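Local coordinates for protein 3,4-dihydroxybenzoate decarboxylase (Enterobacter cloacae, PDB 5NY5) that probably catalyses the reversible, prenylated-FMN-dependent decarboxylation of 3,4-dihydroxybenzoate to catechol as a metal-binding member of the UbiD family, at residues Val273-His285 with Cys294-Val306. Sequence-based numbering, arbitrary orientation.
Sequences VRVREDQHTNTGH and CGEANPSLPVIKV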
loop_
_atom_site.group_PDB
_atom_site.type_symbol
_atom_site.label_atom_id
_atom_site.label_comp_id
_atom_site.label_asym_id
_atom_site.label_seq_id
_atom_site.Cartn_x
_atom_site.Cartn_y
_atom_site.Cartn_z
ATOM N N VAL A 273 -44.946 14.892 -22.671
ATOM C CA VAL A 273 -45.107 13.456 -22.842
ATOM C C VAL A 273 -43.771 12.764 -22.611
ATOM O O VAL A 273 -42.707 13.279 -22.979
ATOM C CB VAL A 273 -45.682 13.132 -24.234
ATOM C CG1 VAL A 273 -44.653 13.389 -25.321
ATOM C CG2 VAL A 273 -46.177 11.693 -24.289
ATOM N N ARG A 274 -43.824 11.598 -21.973
ATOM C CA ARG A 274 -42.648 10.778 -21.735
ATOM C C ARG A 274 -43.009 9.321 -21.969
ATOM O O ARG A 274 -44.158 8.911 -21.785
ATOM C CB ARG A 274 -42.097 10.959 -20.312
ATOM C CG ARG A 274 -41.473 12.316 -20.062
ATOM C CD ARG A 274 -40.344 12.580 -21.038
ATOM N NE ARG A 274 -40.158 14.008 -21.272
ATOM C CZ ARG A 274 -39.219 14.744 -20.691
ATOM N NH1 ARG A 274 -38.366 14.187 -19.841
ATOM N NH2 ARG A 274 -39.129 16.038 -20.964
ATOM N N VAL A 275 -42.014 8.542 -22.379
ATOM C CA VAL A 275 -42.198 7.123 -22.643
ATOM C C VAL A 275 -40.989 6.376 -22.100
ATOM O O VAL A 275 -39.895 6.936 -21.976
ATOM C CB VAL A 275 -42.396 6.845 -24.152
ATOM C CG1 VAL A 275 -41.075 6.958 -24.903
ATOM C CG2 VAL A 275 -43.031 5.487 -24.369
ATOM N N ARG A 276 -41.197 5.112 -21.745
ATOM C CA ARG A 276 -40.095 4.230 -21.396
ATOM C C ARG A 276 -39.697 3.429 -22.627
ATOM O O ARG A 276 -40.550 3.048 -23.435
ATOM C CB ARG A 276 -40.453 3.302 -20.233
ATOM C CG ARG A 276 -41.529 2.273 -20.508
ATOM C CD ARG A 276 -41.790 1.455 -19.250
ATOM N NE ARG A 276 -42.788 0.414 -19.458
ATOM C CZ ARG A 276 -42.501 -0.830 -19.825
ATOM N NH1 ARG A 276 -41.242 -1.188 -20.026
ATOM N NH2 ARG A 276 -43.475 -1.714 -19.991
ATOM N N GLU A 277 -38.392 3.188 -22.761
ATOM C CA GLU A 277 -37.839 2.711 -24.025
ATOM C C GLU A 277 -38.425 1.363 -24.428
ATOM O O GLU A 277 -38.756 1.148 -25.600
ATOM C CB GLU A 277 -36.317 2.633 -23.915
ATOM C CG GLU A 277 -35.569 2.933 -25.199
ATOM C CD GLU A 277 -34.127 3.319 -24.945
ATOM O OE1 GLU A 277 -33.721 3.346 -23.765
ATOM O OE2 GLU A 277 -33.399 3.600 -25.919
ATOM N N ASP A 278 -38.574 0.447 -23.472
ATOM C CA ASP A 278 -39.021 -0.912 -23.749
ATOM C C ASP A 278 -40.515 -1.098 -23.500
ATOM O O ASP A 278 -40.938 -2.176 -23.069
ATOM C CB ASP A 278 -38.220 -1.907 -22.913
ATOM C CG ASP A 278 -38.432 -1.717 -21.423
ATOM O OD1 ASP A 278 -38.746 -0.583 -21.004
ATOM O OD2 ASP A 278 -38.289 -2.703 -20.672
ATOM N N GLN A 279 -41.324 -0.073 -23.777
ATOM C CA GLN A 279 -42.745 -0.151 -23.446
ATOM C C GLN A 279 -43.447 -1.279 -24.194
ATOM O O GLN A 279 -44.375 -1.893 -23.655
ATOM C CB GLN A 279 -43.429 1.183 -23.738
ATOM C CG GLN A 279 -43.354 1.624 -25.187
ATOM C CD GLN A 279 -44.396 2.666 -25.528
ATOM O OE1 GLN A 279 -45.337 2.890 -24.768
ATOM N NE2 GLN A 279 -44.231 3.318 -26.673
ATOM N N HIS A 280 -43.023 -1.573 -25.422
ATOM C CA HIS A 280 -43.669 -2.602 -26.223
ATOM C C HIS A 280 -42.997 -3.964 -26.112
ATOM O O HIS A 280 -43.586 -4.962 -26.540
ATOM C CB HIS A 280 -43.713 -2.181 -27.697
ATOM C CG HIS A 280 -44.553 -0.967 -27.956
ATOM N ND1 HIS A 280 -45.929 -0.985 -27.888
ATOM C CD2 HIS A 280 -44.210 0.298 -28.292
ATOM C CE1 HIS A 280 -46.397 0.217 -28.165
ATOM N NE2 HIS A 280 -45.375 1.015 -28.414
ATOM N N THR A 281 -41.791 -4.036 -25.551
ATOM C CA THR A 281 -41.066 -5.294 -25.448
ATOM C C THR A 281 -40.850 -5.767 -24.021
ATOM O O THR A 281 -40.825 -6.977 -23.789
ATOM C CB THR A 281 -39.703 -5.178 -26.138
ATOM O OG1 THR A 281 -39.001 -4.044 -25.620
ATOM C CG2 THR A 281 -39.882 -5.018 -27.639
ATOM N N ASN A 282 -40.684 -4.846 -23.070
ATOM C CA ASN A 282 -40.518 -5.174 -21.652
ATOM C C ASN A 282 -39.314 -6.078 -21.408
ATOM O O ASN A 282 -39.313 -6.889 -20.478
ATOM C CB ASN A 282 -41.786 -5.811 -21.075
ATOM C CG ASN A 282 -42.980 -4.881 -21.125
ATOM O OD1 ASN A 282 -42.834 -3.661 -21.067
ATOM N ND2 ASN A 282 -44.171 -5.455 -21.232
ATOM N N THR A 283 -38.278 -5.951 -22.233
ATOM C CA THR A 283 -37.053 -6.708 -22.016
ATOM C C THR A 283 -36.165 -6.091 -20.946
ATOM O O THR A 283 -35.104 -6.650 -20.649
ATOM C CB THR A 283 -36.259 -6.832 -23.322
ATOM O OG1 THR A 283 -35.895 -5.529 -23.792
ATOM C CG2 THR A 283 -37.080 -7.540 -24.385
ATOM N N GLY A 284 -36.564 -4.960 -20.366
ATOM C CA GLY A 284 -35.750 -4.264 -19.393
ATOM C C GLY A 284 -34.485 -3.648 -19.938
ATOM O O GLY A 284 -33.818 -2.904 -19.211
ATOM N N HIS A 285 -34.131 -3.921 -21.189
ATOM C CA HIS A 285 -32.913 -3.415 -21.794
ATOM C C HIS A 285 -33.245 -2.484 -22.949
ATOM O O HIS A 285 -34.358 -2.486 -23.482
ATOM C CB HIS A 285 -32.024 -4.558 -22.293
ATOM C CG HIS A 285 -31.610 -5.512 -21.218
ATOM N ND1 HIS A 285 -32.039 -6.821 -21.181
ATOM C CD2 HIS A 285 -30.813 -5.345 -20.138
ATOM C CE1 HIS A 285 -31.518 -7.421 -20.126
ATOM N NE2 HIS A 285 -30.772 -6.547 -19.476
ATOM N N CYS A 294 -25.406 -5.022 -22.723
ATOM C CA CYS A 294 -26.704 -4.460 -23.066
ATOM C C CYS A 294 -27.082 -3.399 -22.041
ATOM O O CYS A 294 -27.086 -3.662 -20.836
ATOM C CB CYS A 294 -27.771 -5.551 -23.127
ATOM S SG CYS A 294 -27.257 -7.154 -22.473
ATOM N N GLY A 295 -27.379 -2.196 -22.521
ATOM C CA GLY A 295 -27.799 -1.140 -21.629
ATOM C C GLY A 295 -29.206 -1.357 -21.112
ATOM O O GLY A 295 -29.988 -2.137 -21.651
ATOM N N GLU A 296 -29.529 -0.654 -20.033
ATOM C CA GLU A 296 -30.860 -0.732 -19.455
ATOM C C GLU A 296 -31.781 0.273 -20.133
ATOM O O GLU A 296 -31.347 1.330 -20.598
ATOM C CB GLU A 296 -30.820 -0.480 -17.946
ATOM C CG GLU A 296 -30.339 0.907 -17.552
ATOM C CD GLU A 296 -30.447 1.162 -16.060
ATOM O OE1 GLU A 296 -30.654 0.192 -15.297
ATOM O OE2 GLU A 296 -30.327 2.336 -15.648
ATOM N N ALA A 297 -33.063 -0.073 -20.189
ATOM C CA ALA A 297 -34.040 0.786 -20.838
ATOM C C ALA A 297 -34.214 2.086 -20.064
ATOM O O ALA A 297 -34.240 2.095 -18.830
ATOM C CB ALA A 297 -35.380 0.065 -20.962
ATOM N N ASN A 298 -34.329 3.188 -20.793
ATOM C CA ASN A 298 -34.553 4.480 -20.157
ATOM C C ASN A 298 -36.018 4.599 -19.748
ATOM O O ASN A 298 -36.905 4.372 -20.575
ATOM C CB ASN A 298 -34.168 5.614 -21.102
ATOM C CG ASN A 298 -34.093 6.961 -20.407
ATOM O OD1 ASN A 298 -34.979 7.332 -19.637
ATOM N ND2 ASN A 298 -33.027 7.704 -20.678
ATOM N N PRO A 299 -36.309 4.935 -18.492
ATOM C CA PRO A 299 -37.709 4.978 -18.047
ATOM C C PRO A 299 -38.471 6.196 -18.549
ATOM O O PRO A 299 -39.689 6.129 -18.735
ATOM C CB PRO A 299 -37.591 4.992 -16.516
ATOM C CG PRO A 299 -36.178 4.582 -16.218
ATOM C CD PRO A 299 -35.372 5.076 -17.368
ATOM N N SER A 300 -37.779 7.311 -18.768
ATOM C CA SER A 300 -38.415 8.566 -19.172
ATOM C C SER A 300 -37.679 9.112 -20.390
ATOM O O SER A 300 -36.582 9.662 -20.260
ATOM C CB SER A 300 -38.414 9.574 -18.027
ATOM O OG SER A 300 -39.047 10.786 -18.402
ATOM N N LEU A 301 -38.283 8.968 -21.569
ATOM C CA LEU A 301 -37.678 9.442 -22.802
ATOM C C LEU A 301 -38.611 10.393 -23.540
ATOM O O LEU A 301 -39.813 10.129 -23.642
ATOM C CB LEU A 301 -37.319 8.273 -23.728
ATOM C CG LEU A 301 -35.955 7.637 -23.475
ATOM C CD1 LEU A 301 -35.672 6.539 -24.486
ATOM C CD2 LEU A 301 -34.877 8.702 -23.513
ATOM N N PRO A 302 -38.089 11.501 -24.063
ATOM C CA PRO A 302 -38.920 12.384 -24.887
ATOM C C PRO A 302 -39.284 11.720 -26.206
ATOM O O PRO A 302 -38.488 10.984 -26.794
ATOM C CB PRO A 302 -38.032 13.615 -25.100
ATOM C CG PRO A 302 -36.647 13.121 -24.893
ATOM C CD PRO A 302 -36.735 12.042 -23.861
ATOM N N VAL A 303 -40.501 11.991 -26.668
ATOM C CA VAL A 303 -41.064 11.350 -27.851
ATOM C C VAL A 303 -40.916 12.285 -29.041
ATOM O O VAL A 303 -41.204 13.484 -28.939
ATOM C CB VAL A 303 -42.539 10.976 -27.626
ATOM C CG1 VAL A 303 -43.201 10.580 -28.934
ATOM C CG2 VAL A 303 -42.648 9.849 -26.612
ATOM N N ILE A 304 -40.460 11.744 -30.166
ATOM C CA ILE A 304 -40.441 12.459 -31.435
ATOM C C ILE A 304 -41.662 12.032 -32.235
ATOM O O ILE A 304 -41.829 10.847 -32.544
ATOM C CB ILE A 304 -39.147 12.196 -32.220
ATOM C CG1 ILE A 304 -38.004 13.038 -31.658
ATOM C CG2 ILE A 304 -39.348 12.501 -33.694
ATOM C CD1 ILE A 304 -36.793 13.089 -32.554
ATOM N N LYS A 305 -42.522 12.995 -32.557
ATOM C CA LYS A 305 -43.690 12.766 -33.400
ATOM C C LYS A 305 -43.310 13.153 -34.823
ATOM O O LYS A 305 -43.124 14.336 -35.120
ATOM C CB LYS A 305 -44.884 13.578 -32.907
ATOM C CG LYS A 305 -46.214 13.206 -33.537
ATOM C CD LYS A 305 -46.888 12.077 -32.778
ATOM C CE LYS A 305 -48.348 11.947 -33.177
ATOM N NZ LYS A 305 -49.055 10.893 -32.399
ATOM N N VAL A 306 -43.182 12.156 -35.700
ATOM C CA VAL A 306 -42.742 12.426 -37.061
ATOM C C VAL A 306 -43.868 13.083 -37.844
ATOM O O VAL A 306 -45.038 12.689 -37.744
ATOM C CB VAL A 306 -42.261 11.131 -37.740
ATOM C CG1 VAL A 306 -43.332 10.066 -37.680
ATOM C CG2 VAL A 306 -41.861 11.400 -39.183
HETATM O O HOH W 1 -31.345 3.718 -23.018
#
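Val-275 and Leu-301 pair through both backbone N-H groups as a single antiparallel bridge, where the loop after strand 263-269 lies along the run leading into strand 303-311, in the Rift-related, FMN-binding-type domain of this UbiD-family enzyme. The packing is tight here. CG1 of Val-275 sits 3.7 Å from CG2 of Val-303, the two side chains crossing at about a right angle, and Ser-181 of strand 179-182 touches both Val-275 and Leu-301.

Buried Glu-277 is the polar centre. Its backbone N donates to Asn-298 O, while its extended chain returns OE1 to Asn-298 N at 3.0 Å with a nearly straight N-H...O angle of 165°. CD1 of Leu-301 lies 3.6 Å from Glu-277 CD, and a water donates to OE1. Arg-171 beside Glu-277 and Phe-183 against Asn-298 bind prenylated FMN in the cofactor-loaded enzyme, which places this network next to the flavin site, empty in this chain.

Toward solvent the grip slackens. Arg-274, bent at chi2 (-58°), lays CG and CD along Ser-300 OG, but its guanidinium goes on to a salt bridge with Glu-198. Exposed Glu-296 forms a non-hydrogen-bonded pair with His-285, their side chains diverging. Cys-294, packed on Pro-477 of a second subunit, holds SG 4.7 Å above the His-285 ring centroid. Beside them Ala-297 N reaches Gly-284 O at 3.1 Å, from 44° out of the carbonyl plane.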